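PDB 3Q2K: oxidoreductase from Bordetella pertussis, which probably oxidises the 3-hydroxyl of UDP-N-acetylglucosaminuronic acid with NAD, a step required for making 2,3-diacetamido-2,3-dideoxy-D-mannuronic acid. Local coordinates for residues R154-Q159 with Y311-V316. Numbering follows the deposited sequence.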
loop_
_atom_site.group_PDB
_atom_site.type_symbol
_atom_site.label_atom_id
_atom_site.label_comp_id
_atom_site.label_asym_id
_atom_site.label_seq_id
_atom_site.Cartn_x
_atom_site.Cartn_y
_atom_site.Cartn_z
ATOM N N ARG C 154 4.176 41.360 1.332
ATOM C CA ARG C 154 4.171 42.738 1.795
ATOM C C ARG C 154 2.827 43.359 1.460
ATOM O O ARG C 154 2.558 44.474 1.892
ATOM C CB ARG C 154 5.280 43.553 1.127
ATOM C CG ARG C 154 6.690 43.021 1.316
ATOM C CD ARG C 154 7.074 42.857 2.781
ATOM N NE ARG C 154 6.767 44.031 3.590
ATOM C CZ ARG C 154 6.294 43.963 4.830
ATOM N NH1 ARG C 154 6.033 45.073 5.506
ATOM N NH2 ARG C 154 6.076 42.782 5.389
ATOM N N ASN C 155 2.019 42.669 0.664
ATOM C CA ASN C 155 0.690 43.184 0.362
ATOM C C ASN C 155 -0.012 43.683 1.621
ATOM O O ASN C 155 -0.162 42.951 2.596
ATOM C CB ASN C 155 -0.181 42.068 -0.204
ATOM C CG ASN C 155 0.074 41.853 -1.675
ATOM O OD1 ASN C 155 1.040 42.395 -2.208
ATOM N ND2 ASN C 155 -0.763 41.049 -2.326
ATOM N N ALA C 156 -0.503 44.915 1.603
ATOM C CA ALA C 156 -1.259 45.393 2.756
ATOM C C ALA C 156 -2.432 44.523 3.179
ATOM O O ALA C 156 -2.653 44.392 4.385
ATOM C CB ALA C 156 -1.740 46.817 2.555
ATOM N N THR C 157 -3.203 44.002 2.225
ATOM C CA THR C 157 -4.304 43.111 2.593
ATOM C C THR C 157 -3.841 41.889 3.392
ATOM O O THR C 157 -4.451 41.550 4.403
ATOM C CB THR C 157 -4.961 42.584 1.318
ATOM O OG1 THR C 157 -3.885 42.120 0.490
ATOM C CG2 THR C 157 -5.729 43.709 0.612
ATOM N N LEU C 158 -2.768 41.231 2.958
ATOM C CA LEU C 158 -2.364 39.966 3.566
ATOM C C LEU C 158 -1.649 40.267 4.881
ATOM O O LEU C 158 -1.765 39.511 5.847
ATOM C CB LEU C 158 -1.476 39.159 2.613
ATOM C CG LEU C 158 -2.097 38.576 1.336
ATOM C CD1 LEU C 158 -1.095 37.926 0.378
ATOM C CD2 LEU C 158 -3.240 37.615 1.654
ATOM N N GLN C 159 -0.948 41.397 4.959
ATOM C CA GLN C 159 -0.455 41.852 6.258
ATOM C C GLN C 159 -1.537 41.968 7.326
ATOM O O GLN C 159 -1.369 41.518 8.460
ATOM C CB GLN C 159 0.299 43.182 6.137
ATOM C CG GLN C 159 1.775 43.027 5.792
ATOM C CD GLN C 159 2.494 42.055 6.713
ATOM O OE1 GLN C 159 2.443 42.198 7.934
ATOM N NE2 GLN C 159 3.150 41.050 6.143
ATOM N N TYR C 311 -6.997 49.493 -1.399
ATOM C CA TYR C 311 -6.635 50.443 -2.449
ATOM C C TYR C 311 -5.124 50.378 -2.641
ATOM O O TYR C 311 -4.617 50.365 -3.762
ATOM C CB TYR C 311 -7.097 51.883 -2.213
ATOM C CG TYR C 311 -6.472 52.797 -3.243
ATOM C CD1 TYR C 311 -5.256 53.422 -2.992
ATOM C CD2 TYR C 311 -7.057 52.977 -4.492
ATOM C CE1 TYR C 311 -4.665 54.235 -3.943
ATOM C CE2 TYR C 311 -6.474 53.793 -5.448
ATOM C CZ TYR C 311 -5.276 54.413 -5.166
ATOM O OH TYR C 311 -4.680 55.223 -6.107
ATOM N N GLU C 312 -4.412 50.327 -1.521
ATOM C CA GLU C 312 -2.964 50.189 -1.584
ATOM C C GLU C 312 -2.459 48.928 -2.283
ATOM O O GLU C 312 -1.615 49.018 -3.172
ATOM C CB GLU C 312 -2.376 50.316 -0.179
ATOM C CG GLU C 312 -0.893 50.019 -0.172
ATOM C CD GLU C 312 -0.310 50.095 1.224
ATOM O OE1 GLU C 312 0.853 49.659 1.356
ATOM O OE2 GLU C 312 -0.997 50.561 2.160
ATOM N N THR C 313 -2.955 47.747 -1.926
ATOM C CA THR C 313 -2.399 46.535 -2.528
ATOM C C THR C 313 -2.682 46.534 -4.025
ATOM O O THR C 313 -1.834 46.173 -4.849
ATOM C CB THR C 313 -2.966 45.250 -1.890
ATOM O OG1 THR C 313 -2.937 45.393 -0.467
ATOM C CG2 THR C 313 -2.168 44.024 -2.314
ATOM N N THR C 314 -3.900 46.959 -4.351
ATOM C CA THR C 314 -4.306 47.053 -5.750
ATOM C C THR C 314 -3.426 47.987 -6.568
ATOM O O THR C 314 -3.083 47.676 -7.713
ATOM C CB THR C 314 -5.779 47.447 -5.921
ATOM O OG1 THR C 314 -6.577 46.477 -5.235
ATOM C CG2 THR C 314 -6.140 47.442 -7.397
ATOM N N SER C 315 -3.061 49.107 -5.950
ATOM C CA SER C 315 -2.227 50.096 -6.630
ATOM C C SER C 315 -0.790 49.679 -6.940
ATOM O O SER C 315 -0.110 50.351 -7.716
ATOM C CB SER C 315 -2.232 51.432 -5.883
ATOM O OG SER C 315 -0.953 51.744 -5.356
ATOM N N VAL C 316 -0.293 48.602 -6.343
ATOM C CA VAL C 316 1.038 48.136 -6.720
ATOM C C VAL C 316 0.970 46.769 -7.388
ATOM O O VAL C 316 1.992 46.126 -7.640
ATOM C CB VAL C 316 2.020 48.080 -5.541
ATOM C CG1 VAL C 316 2.076 49.444 -4.860
ATOM C CG2 VAL C 316 1.612 46.943 -4.612
HETATM O O HOH W 1 0.406 46.931 -0.385
#
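Thr313 meets the first turn of helix 156-166 with its hydroxyl. Its OG1 accepts a hydrogen bond from Thr157 N at 3.0 Å, with an N-H...O angle of 157°. Ala156 N lies almost as near OG1, at 3.2 Å, but the angle is poor and this is no bond. Ala156 N instead donates to a water at 3.0 Å. The same water donates to Glu312 OE1 at 3.3 Å, so Glu312 reaches the helix start through solvent.

With chi1 at -46°, Thr313 OG1 sits beside its own backbone N, where it also bonds Ala309 O one turn earlier in helix 306-315. The methyl CG2 goes the other way, anti to the backbone N, and faces the Asn155 side chain. Asn155 holds the N-cap position, yet its amide makes no capping bond. The extended Glu312 side chain brings its carboxylate alongside Ala156 CB, 3.8 Å from CD. Thr157 CG2 packs against Thr313 OG1 at 3.4 Å, while its own hydroxyl bonds Val288 O.

The contact joins the start of helix 156-166 to the end part of helix 306-315. The Asn155 side chain lies about 8 Å from the bound UDP-sugar. Two amides of a helix's first turn are thus served by the hydroxyl of Thr313 and by a water that bridges to Glu312, and the nearby carboxylate probably interacts favourably with that positive helix end.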